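Local coordinates for UDP-N-Acetylglucosamine 2-Epimerase (Thermus thermophilus, PDB 1V4V), which probably interconverts UDP-N-acetylglucosamine and UDP-N-acetylmannosamine by inverting the configuration at C2 of the sugar, as a homodimeric enzyme of two domains, at residues 70-75 and 100-105; 124-129 and 135-140; 142-145 and 149-152. All coordinates share one frame; numbering follows the deposited sequence.

Contact 1. Residues 70-75 and 100-105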
ATOM      1  N   GLN A  70     -20.314  -7.956  -3.418  1.00 47.20           N
ATOM      2  CA  GLN A  70     -20.337  -6.742  -2.611  1.00 45.40           C
ATOM      3  C   GLN A  70     -19.391  -5.659  -3.136  1.00 41.73           C
ATOM      4  O   GLN A  70     -18.318  -5.962  -3.654  1.00 43.10           O
ATOM      5  CB  GLN A  70     -19.977  -7.124  -1.172  1.00 45.41           C
ATOM      6  CG  GLN A  70     -19.790  -5.995  -0.195  1.00 47.65           C
ATOM      7  CD  GLN A  70     -19.660  -6.505   1.232  1.00 49.56           C
ATOM      8  OE1 GLN A  70     -18.913  -7.449   1.501  1.00 49.60           O
ATOM      9  NE2 GLN A  70     -20.381  -5.877   2.154  1.00 49.48           N
ATOM     10  N   ALA A  71     -19.801  -4.400  -3.003  1.00 38.88           N
ATOM     11  CA  ALA A  71     -18.991  -3.268  -3.456  1.00 34.89           C
ATOM     12  C   ALA A  71     -17.655  -3.285  -2.720  1.00 32.07           C
ATOM     13  O   ALA A  71     -17.597  -3.598  -1.534  1.00 30.44           O
ATOM     14  CB  ALA A  71     -19.723  -1.957  -3.185  1.00 34.40           C
ATOM     15  N   LEU A  72     -16.584  -2.931  -3.422  1.00 28.76           N
ATOM     16  CA  LEU A  72     -15.255  -2.954  -2.826  1.00 27.03           C
ATOM     17  C   LEU A  72     -15.094  -2.201  -1.501  1.00 25.74           C
ATOM     18  O   LEU A  72     -14.495  -2.726  -0.564  1.00 24.66           O
ATOM     19  CB  LEU A  72     -14.220  -2.468  -3.849  1.00 28.87           C
ATOM     20  CG  LEU A  72     -14.157  -3.355  -5.099  1.00 31.32           C
ATOM     21  CD1 LEU A  72     -13.075  -2.860  -6.041  1.00 30.96           C
ATOM     22  CD2 LEU A  72     -13.875  -4.797  -4.686  1.00 34.66           C
ATOM     23  N   PRO A  73     -15.612  -0.962  -1.399  1.00 23.58           N
ATOM     24  CA  PRO A  73     -15.452  -0.255  -0.121  1.00 23.13           C
ATOM     25  C   PRO A  73     -16.131  -0.990   1.042  1.00 23.66           C
ATOM     26  O   PRO A  73     -15.608  -1.025   2.158  1.00 21.60           O
ATOM     27  CB  PRO A  73     -16.101   1.101  -0.388  1.00 24.49           C
ATOM     28  CG  PRO A  73     -15.850   1.302  -1.863  1.00 24.28           C
ATOM     29  CD  PRO A  73     -16.152  -0.066  -2.434  1.00 23.02           C
ATOM     30  N   ASP A  74     -17.296  -1.570   0.776  1.00 23.21           N
ATOM     31  CA  ASP A  74     -18.023  -2.291   1.814  1.00 25.75           C
ATOM     32  C   ASP A  74     -17.302  -3.574   2.204  1.00 24.05           C
ATOM     33  O   ASP A  74     -17.262  -3.932   3.381  1.00 25.23           O
ATOM     34  CB  ASP A  74     -19.446  -2.593   1.347  1.00 28.69           C
ATOM     35  CG  ASP A  74     -20.241  -1.329   1.068  1.00 32.07           C
ATOM     36  OD1 ASP A  74     -20.446  -0.537   2.010  1.00 33.62           O
ATOM     37  OD2 ASP A  74     -20.654  -1.126  -0.092  1.00 35.56           O
ATOM     38  N   LEU A  75     -16.726  -4.264   1.227  1.00 25.07           N
ATOM     39  CA  LEU A  75     -15.993  -5.491   1.526  1.00 26.11           C
ATOM     40  C   LEU A  75     -14.806  -5.185   2.429  1.00 27.18           C
ATOM     41  O   LEU A  75     -14.607  -5.844   3.446  1.00 26.33           O
ATOM     42  CB  LEU A  75     -15.485  -6.164   0.248  1.00 26.35           C
ATOM     43  CG  LEU A  75     -14.520  -7.324   0.536  1.00 27.10           C
ATOM     44  CD1 LEU A  75     -15.277  -8.442   1.252  1.00 28.00           C
ATOM     45  CD2 LEU A  75     -13.893  -7.834  -0.750  1.00 26.30           C
ATOM     46  N   ASP A 100      -2.987 -10.476  -4.632  1.00 26.10           N
ATOM     47  CA  ASP A 100      -3.322  -9.079  -4.852  1.00 27.69           C
ATOM     48  C   ASP A 100      -4.793  -8.729  -4.638  1.00 25.42           C
ATOM     49  O   ASP A 100      -5.260  -7.725  -5.162  1.00 25.77           O
ATOM     50  CB  ASP A 100      -2.924  -8.716  -6.286  1.00 30.55           C
ATOM     51  CG  ASP A 100      -1.556  -9.263  -6.670  1.00 36.95           C
ATOM     52  OD1 ASP A 100      -1.344  -9.565  -7.865  1.00 40.00           O
ATOM     53  OD2 ASP A 100      -0.684  -9.381  -5.783  1.00 39.10           O
ATOM     54  N   THR A 101      -5.534  -9.538  -3.887  1.00 24.97           N
ATOM     55  CA  THR A 101      -6.945  -9.223  -3.678  1.00 22.92           C
ATOM     56  C   THR A 101      -7.149  -8.105  -2.658  1.00 21.95           C
ATOM     57  O   THR A 101      -6.249  -7.776  -1.890  1.00 22.83           O
ATOM     58  CB  THR A 101      -7.749 -10.444  -3.184  1.00 24.67           C
ATOM     59  OG1 THR A 101      -7.273 -10.831  -1.889  1.00 23.65           O
ATOM     60  CG2 THR A 101      -7.611 -11.616  -4.151  1.00 24.83           C
ATOM     61  N   LEU A 102      -8.352  -7.537  -2.661  1.00 22.72           N
ATOM     62  CA  LEU A 102      -8.712  -6.477  -1.726  1.00 24.55           C
ATOM     63  C   LEU A 102      -8.627  -7.028  -0.294  1.00 24.76           C
ATOM     64  O   LEU A 102      -8.152  -6.353   0.621  1.00 24.16           O
ATOM     65  CB  LEU A 102     -10.138  -5.998  -2.019  1.00 26.66           C
ATOM     66  CG  LEU A 102     -10.657  -4.759  -1.282  1.00 30.56           C
ATOM     67  CD1 LEU A 102      -9.907  -3.538  -1.759  1.00 33.87           C
ATOM     68  CD2 LEU A 102     -12.143  -4.586  -1.550  1.00 34.95           C
ATOM     69  N   THR A 103      -9.085  -8.264  -0.109  1.00 24.21           N
ATOM     70  CA  THR A 103      -9.056  -8.883   1.213  1.00 22.46           C
ATOM     71  C   THR A 103      -7.623  -9.014   1.712  1.00 22.44           C
ATOM     72  O   THR A 103      -7.349  -8.787   2.889  1.00 22.69           O
ATOM     73  CB  THR A 103      -9.730 -10.268   1.192  1.00 23.45           C
ATOM     74  OG1 THR A 103     -11.100 -10.116   0.808  1.00 24.29           O
ATOM     75  CG2 THR A 103      -9.666 -10.926   2.574  1.00 24.33           C
ATOM     76  N   THR A 104      -6.705  -9.372   0.822  1.00 20.44           N
ATOM     77  CA  THR A 104      -5.312  -9.508   1.209  1.00 22.53           C
ATOM     78  C   THR A 104      -4.760  -8.195   1.735  1.00 22.32           C
ATOM     79  O   THR A 104      -4.060  -8.177   2.750  1.00 20.69           O
ATOM     80  CB  THR A 104      -4.454 -10.015   0.029  1.00 26.53           C
ATOM     81  OG1 THR A 104      -4.691 -11.417  -0.149  1.00 28.31           O
ATOM     82  CG2 THR A 104      -2.971  -9.785   0.287  1.00 26.86           C
ATOM     83  N   PHE A 105      -5.067  -7.086   1.065  1.00 20.25           N
ATOM     84  CA  PHE A 105      -4.572  -5.810   1.564  1.00 19.79           C
ATOM     85  C   PHE A 105      -5.250  -5.452   2.883  1.00 18.92           C
ATOM     86  O   PHE A 105      -4.602  -4.964   3.809  1.00 19.91           O
ATOM     87  CB  PHE A 105      -4.818  -4.661   0.577  1.00 19.21           C
ATOM     88  CG  PHE A 105      -4.548  -3.312   1.178  1.00 17.93           C
ATOM     89  CD1 PHE A 105      -3.272  -2.989   1.634  1.00 19.53           C
ATOM     90  CD2 PHE A 105      -5.585  -2.408   1.393  1.00 19.91           C
ATOM     91  CE1 PHE A 105      -3.032  -1.785   2.307  1.00 19.49           C
ATOM     92  CE2 PHE A 105      -5.355  -1.202   2.064  1.00 21.68           C
ATOM     93  CZ  PHE A 105      -4.077  -0.892   2.523  1.00 19.25           C
TER
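Leu102 reaches across to Leu72 and Leu75, and the contact between 70-75 and 100-105 is almost wholly apolar. The CD2 methyl of Leu102 is the shared point. Leu102 CD2 lies 3.6 Å from Leu72 CD2. On Leu75 the nearest atom is CD2, with Leu75 CD2 and Leu102 CD2 3.8 Å apart. Leu102 CD2 also sits 3.2 Å from the backbone Leu72 O, a close van der Waals approach. Leu102 CG stands opposite the backbone N (chi1 -172°), and this directs the branch toward helix 72-89. Leu75 and Leu102 run past each other in opposite directions, while Leu72 meets Leu102 at a slant.

Both segments lead into, and include, the first turn of a helix. These helices belong to the Rossmann-like domain with the seven-stranded parallel sheet, one of the two of a GT-B fold. Helix 72-89 precedes strand 94-98, and helix 102-113 follows it. The second subunit also packs here: its Trp109 lies on Leu102 and its Leu113 on Leu72, so Leu72 and Leu102 belong to the dimer interface as well.

Polar groups play a smaller part. Thr103 OG1 touches Leu75 CD2 at 3.9 Å, the two side chains crossing at about a right angle. Thr101 is the N-cap of helix 102-113. Thr101 OG1 accepts from Thr104 N at 3.1 Å, with an N-H...O angle of 154°. This cap fixes the start of the helix that carries Leu102.

Contact 2. Residues 124-129 and 135-140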
ATOM      1  N   GLY A 124       5.957  -8.444  -5.878  1.00 28.24           N
ATOM      2  CA  GLY A 124       6.770  -7.768  -6.877  1.00 28.11           C
ATOM      3  C   GLY A 124       6.262  -7.702  -8.304  1.00 28.72           C
ATOM      4  O   GLY A 124       6.769  -6.905  -9.097  1.00 29.02           O
ATOM      5  N   LEU A 125       5.283  -8.529  -8.651  1.00 28.60           N
ATOM      6  CA  LEU A 125       4.755  -8.504 -10.011  1.00 31.74           C
ATOM      7  C   LEU A 125       3.955  -7.220 -10.211  1.00 32.23           C
ATOM      8  O   LEU A 125       3.127  -6.862  -9.376  1.00 31.78           O
ATOM      9  CB  LEU A 125       3.884  -9.735 -10.262  1.00 32.17           C
ATOM     10  CG  LEU A 125       4.608 -11.066 -10.017  1.00 35.23           C
ATOM     11  CD1 LEU A 125       3.700 -12.227 -10.414  1.00 37.37           C
ATOM     12  CD2 LEU A 125       5.904 -11.109 -10.816  1.00 35.38           C
ATOM     13  N   ARG A 126       4.211  -6.525 -11.318  1.00 32.49           N
ATOM     14  CA  ARG A 126       3.529  -5.266 -11.600  1.00 32.65           C
ATOM     15  C   ARG A 126       3.073  -5.121 -13.050  1.00 34.46           C
ATOM     16  O   ARG A 126       3.662  -5.702 -13.966  1.00 33.10           O
ATOM     17  CB  ARG A 126       4.451  -4.093 -11.266  1.00 31.61           C
ATOM     18  CG  ARG A 126       4.844  -3.983  -9.801  1.00 32.21           C
ATOM     19  CD  ARG A 126       3.697  -3.452  -8.950  1.00 30.30           C
ATOM     20  NE  ARG A 126       4.102  -3.243  -7.561  1.00 27.85           N
ATOM     21  CZ  ARG A 126       4.078  -4.178  -6.618  1.00 27.22           C
ATOM     22  NH1 ARG A 126       3.663  -5.405  -6.901  1.00 25.59           N
ATOM     23  NH2 ARG A 126       4.467  -3.882  -5.383  1.00 26.67           N
ATOM     24  N   SER A 127       2.023  -4.329 -13.243  1.00 34.31           N
ATOM     25  CA  SER A 127       1.489  -4.058 -14.571  1.00 34.37           C
ATOM     26  C   SER A 127       1.910  -2.643 -14.938  1.00 36.45           C
ATOM     27  O   SER A 127       1.980  -2.286 -16.113  1.00 37.53           O
ATOM     28  CB  SER A 127      -0.036  -4.133 -14.566  1.00 33.68           C
ATOM     29  OG  SER A 127      -0.593  -3.024 -13.878  1.00 30.45           O
ATOM     30  N   GLY A 128       2.190  -1.842 -13.913  1.00 36.91           N
ATOM     31  CA  GLY A 128       2.590  -0.465 -14.129  1.00 36.18           C
ATOM     32  C   GLY A 128       1.396   0.414 -14.450  1.00 34.94           C
ATOM     33  O   GLY A 128       1.553   1.567 -14.856  1.00 35.62           O
ATOM     34  N   ASN A 129       0.195  -0.123 -14.259  1.00 33.88           N
ATOM     35  CA  ASN A 129      -1.023   0.631 -14.548  1.00 34.51           C
ATOM     36  C   ASN A 129      -2.082   0.433 -13.465  1.00 33.87           C
ATOM     37  O   ASN A 129      -2.616  -0.664 -13.314  1.00 32.52           O
ATOM     38  CB  ASN A 129      -1.599   0.186 -15.895  1.00 35.79           C
ATOM     39  CG  ASN A 129      -2.706   1.097 -16.392  1.00 37.84           C
ATOM     40  OD1 ASN A 129      -3.449   1.680 -15.605  1.00 36.32           O
ATOM     41  ND2 ASN A 129      -2.832   1.206 -17.712  1.00 39.79           N
ATOM     42  N   PRO A 135      -8.864  -3.716  -9.053  1.00 27.13           N
ATOM     43  CA  PRO A 135      -7.977  -2.900  -8.216  1.00 25.64           C
ATOM     44  C   PRO A 135      -6.699  -3.630  -7.790  1.00 24.36           C
ATOM     45  O   PRO A 135      -5.987  -3.168  -6.898  1.00 24.18           O
ATOM     46  CB  PRO A 135      -8.862  -2.583  -7.023  1.00 26.57           C
ATOM     47  CG  PRO A 135      -9.550  -3.904  -6.812  1.00 25.47           C
ATOM     48  CD  PRO A 135      -9.927  -4.331  -8.233  1.00 27.37           C
ATOM     49  N   GLU A 136      -6.405  -4.754  -8.436  1.00 24.55           N
ATOM     50  CA  GLU A 136      -5.239  -5.570  -8.088  1.00 23.07           C
ATOM     51  C   GLU A 136      -3.873  -4.896  -8.072  1.00 22.55           C
ATOM     52  O   GLU A 136      -3.083  -5.139  -7.161  1.00 20.89           O
ATOM     53  CB  GLU A 136      -5.177  -6.812  -8.987  1.00 24.80           C
ATOM     54  CG  GLU A 136      -6.259  -7.845  -8.703  1.00 29.24           C
ATOM     55  CD  GLU A 136      -7.572  -7.559  -9.414  1.00 32.27           C
ATOM     56  OE1 GLU A 136      -8.518  -8.355  -9.239  1.00 31.93           O
ATOM     57  OE2 GLU A 136      -7.662  -6.551 -10.147  1.00 30.33           O
ATOM     58  N   GLU A 137      -3.574  -4.079  -9.077  1.00 21.91           N
ATOM     59  CA  GLU A 137      -2.283  -3.395  -9.107  1.00 22.87           C
ATOM     60  C   GLU A 137      -2.177  -2.495  -7.874  1.00 21.31           C
ATOM     61  O   GLU A 137      -1.140  -2.452  -7.205  1.00 20.86           O
ATOM     62  CB  GLU A 137      -2.140  -2.549 -10.380  1.00 24.46           C
ATOM     63  CG  GLU A 137      -0.875  -1.683 -10.407  1.00 27.11           C
ATOM     64  CD  GLU A 137       0.388  -2.446 -10.780  1.00 30.07           C
ATOM     65  OE1 GLU A 137       0.416  -3.692 -10.660  1.00 29.02           O
ATOM     66  OE2 GLU A 137       1.371  -1.783 -11.184  1.00 33.00           O
ATOM     67  N   ALA A 138      -3.254  -1.773  -7.573  1.00 20.79           N
ATOM     68  CA  ALA A 138      -3.255  -0.899  -6.405  1.00 20.82           C
ATOM     69  C   ALA A 138      -3.150  -1.753  -5.148  1.00 18.54           C
ATOM     70  O   ALA A 138      -2.378  -1.445  -4.243  1.00 19.82           O
ATOM     71  CB  ALA A 138      -4.536  -0.063  -6.360  1.00 20.23           C
ATOM     72  N   ASN A 139      -3.919  -2.835  -5.092  1.00 19.54           N
ATOM     73  CA  ASN A 139      -3.882  -3.698  -3.913  1.00 19.54           C
ATOM     74  C   ASN A 139      -2.475  -4.159  -3.555  1.00 21.53           C
ATOM     75  O   ASN A 139      -2.063  -4.078  -2.385  1.00 20.74           O
ATOM     76  CB  ASN A 139      -4.760  -4.944  -4.101  1.00 20.25           C
ATOM     77  CG  ASN A 139      -6.245  -4.634  -4.099  1.00 21.05           C
ATOM     78  OD1 ASN A 139      -6.679  -3.590  -3.613  1.00 22.59           O
ATOM     79  ND2 ASN A 139      -7.039  -5.562  -4.630  1.00 21.77           N
ATOM     80  N   ARG A 140      -1.729  -4.642  -4.545  1.00 18.77           N
ATOM     81  CA  ARG A 140      -0.390  -5.131  -4.254  1.00 19.42           C
ATOM     82  C   ARG A 140       0.592  -4.033  -3.896  1.00 19.08           C
ATOM     83  O   ARG A 140       1.448  -4.229  -3.038  1.00 19.11           O
ATOM     84  CB  ARG A 140       0.138  -6.004  -5.403  1.00 21.30           C
ATOM     85  CG  ARG A 140      -0.002  -5.436  -6.793  1.00 24.87           C
ATOM     86  CD  ARG A 140       0.058  -6.581  -7.803  1.00 28.92           C
ATOM     87  NE  ARG A 140       0.004  -6.115  -9.181  1.00 31.28           N
ATOM     88  CZ  ARG A 140      -0.254  -6.898 -10.223  1.00 35.10           C
ATOM     89  NH1 ARG A 140      -0.280  -6.388 -11.446  1.00 33.42           N
ATOM     90  NH2 ARG A 140      -0.499  -8.192 -10.041  1.00 38.18           N
TER
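Glu137 reaches the loop 124-129 with a bent side chain, Arg140 with an extended one. Glu137 CG is anti to the backbone N, and the chain then turns at chi2 (79°), which lifts the carboxylate to the backbone of Ser127 and Gly128. Arg140 CG lies between its backbone N and carbonyl carbon (chi1 48°). From there the chain runs extended to NE and brings the guanidinium beside the same carboxylate.

Glu137 OE1 accepts three bonds. Arg140 NE and Arg140 NH1 both hold it side-on, each 2.9 Å from Glu137 OE1. This salt bridge lies in the guanidinium plane. Ser127 N reaches Glu137 OE1 at 3.1 Å from above the carboxylate plane. Gly128 N gives a 2.8 Å bond to Glu137 OE2, also from above that plane. Two backbone N-H groups and one arginine therefore fix the position and rotation of the carboxylate.

Ser127 OG accepts from Asn129 N at 3.0 Å, an ST turn, and is also bonded to Glu132 O. Leu125 O lies over one face of the Arg140 guanidinium, 3.2 Å above its plane. Arg126 NH1 donates to Leu125 O at 2.9 Å. The two guanidinium planes are only 9° apart, and the arginine chains run past each other in opposite directions. Each has acidic partners elsewhere: Arg126 pairs with Glu164 and Asp144, and Arg140 with Asp100.

The contact lies at the surface of the domain with the seven-stranded sheet. It ties the loop that leaves strand 118-121 to the first turns of helix 136-146, while Arg126 also packs on helix 155-162.

Contact 3. Residues 142-145 and 149-152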
ATOM      1  N   LEU A 142      -0.208  -1.210  -2.405  1.00 18.12           N
ATOM      2  CA  LEU A 142      -0.599  -0.786  -1.058  1.00 17.76           C
ATOM      3  C   LEU A 142      -0.064  -1.795  -0.038  1.00 20.17           C
ATOM      4  O   LEU A 142       0.532  -1.419   0.969  1.00 18.78           O
ATOM      5  CB  LEU A 142      -2.124  -0.700  -0.944  1.00 16.30           C
ATOM      6  CG  LEU A 142      -2.818   0.437  -1.704  1.00 18.28           C
ATOM      7  CD1 LEU A 142      -4.328   0.222  -1.668  1.00 17.22           C
ATOM      8  CD2 LEU A 142      -2.450   1.796  -1.073  1.00 17.85           C
ATOM      9  N   THR A 143      -0.279  -3.080  -0.307  1.00 19.02           N
ATOM     10  CA  THR A 143       0.200  -4.121   0.592  1.00 19.97           C
ATOM     11  C   THR A 143       1.710  -4.037   0.805  1.00 21.08           C
ATOM     12  O   THR A 143       2.192  -4.173   1.937  1.00 22.40           O
ATOM     13  CB  THR A 143      -0.145  -5.524   0.058  1.00 20.41           C
ATOM     14  OG1 THR A 143      -1.568  -5.655  -0.048  1.00 18.22           O
ATOM     15  CG2 THR A 143       0.385  -6.609   1.008  1.00 21.17           C
ATOM     16  N   ASP A 144       2.459  -3.795  -0.267  1.00 20.77           N
ATOM     17  CA  ASP A 144       3.911  -3.720  -0.144  1.00 21.15           C
ATOM     18  C   ASP A 144       4.431  -2.494   0.587  1.00 21.05           C
ATOM     19  O   ASP A 144       5.568  -2.479   1.045  1.00 22.69           O
ATOM     20  CB  ASP A 144       4.575  -3.856  -1.514  1.00 22.12           C
ATOM     21  CG  ASP A 144       4.430  -5.257  -2.073  1.00 25.14           C
ATOM     22  OD1 ASP A 144       4.240  -6.187  -1.262  1.00 26.75           O
ATOM     23  OD2 ASP A 144       4.507  -5.430  -3.306  1.00 25.72           O
ATOM     24  N   VAL A 145       3.611  -1.458   0.695  1.00 20.04           N
ATOM     25  CA  VAL A 145       4.033  -0.286   1.455  1.00 19.21           C
ATOM     26  C   VAL A 145       4.193  -0.744   2.910  1.00 20.33           C
ATOM     27  O   VAL A 145       5.125  -0.342   3.604  1.00 23.99           O
ATOM     28  CB  VAL A 145       2.960   0.828   1.418  1.00 18.43           C
ATOM     29  CG1 VAL A 145       3.197   1.826   2.551  1.00 20.25           C
ATOM     30  CG2 VAL A 145       2.992   1.535   0.080  1.00 18.51           C
ATOM     31  N   LEU A 149       8.801  -7.878   5.083  1.00 25.66           N
ATOM     32  CA  LEU A 149       9.629  -8.704   4.216  1.00 27.04           C
ATOM     33  C   LEU A 149       8.848  -9.118   2.974  1.00 23.96           C
ATOM     34  O   LEU A 149       7.749  -9.666   3.073  1.00 25.86           O
ATOM     35  CB  LEU A 149      10.105  -9.950   4.974  1.00 28.98           C
ATOM     36  CG  LEU A 149      11.089 -10.890   4.268  1.00 32.34           C
ATOM     37  CD1 LEU A 149      12.262 -10.096   3.706  1.00 32.41           C
ATOM     38  CD2 LEU A 149      11.577 -11.948   5.264  1.00 31.54           C
ATOM     39  N   ASP A 150       9.411  -8.825   1.808  1.00 24.37           N
ATOM     40  CA  ASP A 150       8.791  -9.190   0.536  1.00 23.70           C
ATOM     41  C   ASP A 150       9.536 -10.389  -0.017  1.00 25.01           C
ATOM     42  O   ASP A 150      10.766 -10.373  -0.106  1.00 25.42           O
ATOM     43  CB  ASP A 150       8.891  -8.042  -0.469  1.00 27.16           C
ATOM     44  CG  ASP A 150       7.791  -7.021  -0.298  1.00 29.90           C
ATOM     45  OD1 ASP A 150       8.084  -5.817  -0.413  1.00 35.63           O
ATOM     46  OD2 ASP A 150       6.633  -7.424  -0.060  1.00 33.26           O
ATOM     47  N   PHE A 151       8.789 -11.428  -0.382  1.00 24.08           N
ATOM     48  CA  PHE A 151       9.374 -12.633  -0.950  1.00 24.10           C
ATOM     49  C   PHE A 151       9.098 -12.578  -2.450  1.00 23.85           C
ATOM     50  O   PHE A 151       8.007 -12.915  -2.904  1.00 23.23           O
ATOM     51  CB  PHE A 151       8.727 -13.861  -0.312  1.00 23.06           C
ATOM     52  CG  PHE A 151       8.902 -13.923   1.182  1.00 23.85           C
ATOM     53  CD1 PHE A 151      10.098 -14.368   1.737  1.00 22.50           C
ATOM     54  CD2 PHE A 151       7.879 -13.514   2.035  1.00 24.51           C
ATOM     55  CE1 PHE A 151      10.276 -14.410   3.125  1.00 22.77           C
ATOM     56  CE2 PHE A 151       8.043 -13.549   3.420  1.00 25.04           C
ATOM     57  CZ  PHE A 151       9.244 -14.000   3.967  1.00 24.58           C
ATOM     58  N   ALA A 152      10.094 -12.121  -3.206  1.00 23.83           N
ATOM     59  CA  ALA A 152       9.971 -11.982  -4.653  1.00 24.37           C
ATOM     60  C   ALA A 152      10.269 -13.283  -5.384  1.00 24.86           C
ATOM     61  O   ALA A 152      11.267 -13.941  -5.115  1.00 25.49           O
ATOM     62  CB  ALA A 152      10.903 -10.889  -5.145  1.00 23.46           C
TER
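Asp144 and Asp150 make the whole of this contact, carboxylate against carboxylate. It belongs to the beta-alpha-beta unit formed by strand 118-121, helix 136-146 and strand 149-152. The unit is part of the seven-stranded parallel sheet domain, one of the two Rossmann-like domains of a GT-B fold. Asp144 is on helix 136-146. Asp150 is on the strand that follows a short turn.

Both residues are buried, and each covers a similar area of the other. The side chain of Asp150 leaves the strand toward the helix. That of Asp144 sets out past the strand, but its carboxylate lies closer to Asp150. With CG opposite its own carbonyl carbon (chi1 -69°), Asp144 carries OD1 to the carboxylate of Asp150. The side chains meet at a slant, and their carboxylate planes are 75° apart. The groups are therefore not stacked face on face.

Two acidic groups this close would repel if both were fully charged. One of them may be protonated, or the surrounding positive groups may offset the charge. Asp144 has strong partners outside the pair. Its OD2 forms a salt bridge with Arg126, and its OD1 is hydrogen-bonded to His120 ND1. Asp150 has weaker ones. Lys166 NZ makes a long, weak ion pair with its OD1, and Thr147 OG1 a weak hydrogen bond with its OD2. The same two residues also bond to Asp144 O, so they lie beside both segments. Leu161 of helix 155-162 and Ala123 touch both side chains.

Asp144 OD1 and Asp150 OD2 are 2.9 Å apart, oxygen against oxygen, both acceptors when ionised.

How the contacts relate
The three contacts follow one another along the chain on one side of its centre, in the domain with the seven-stranded sheet. Contacts 2 and 3 share helix 136-146, and their centres are about 11 Å apart. Arg126 of contact 2 connects them: Arg126 NH2 is 2.6 Å from Asp144 OD2 in a salt bridge. Contacts 1 and 2, with centres about 14 Å apart, meet where Asp100 OD1 forms a salt bridge with Arg140 NH2 at 2.7 Å. Contacts 1 and 3 are about 18 Å apart between centres. Packing of Phe105 on Leu142 and Thr143 joins them, with Phe105 CA 3.4 Å from Thr143 OG1. Both of these contacts also touch the second subunit.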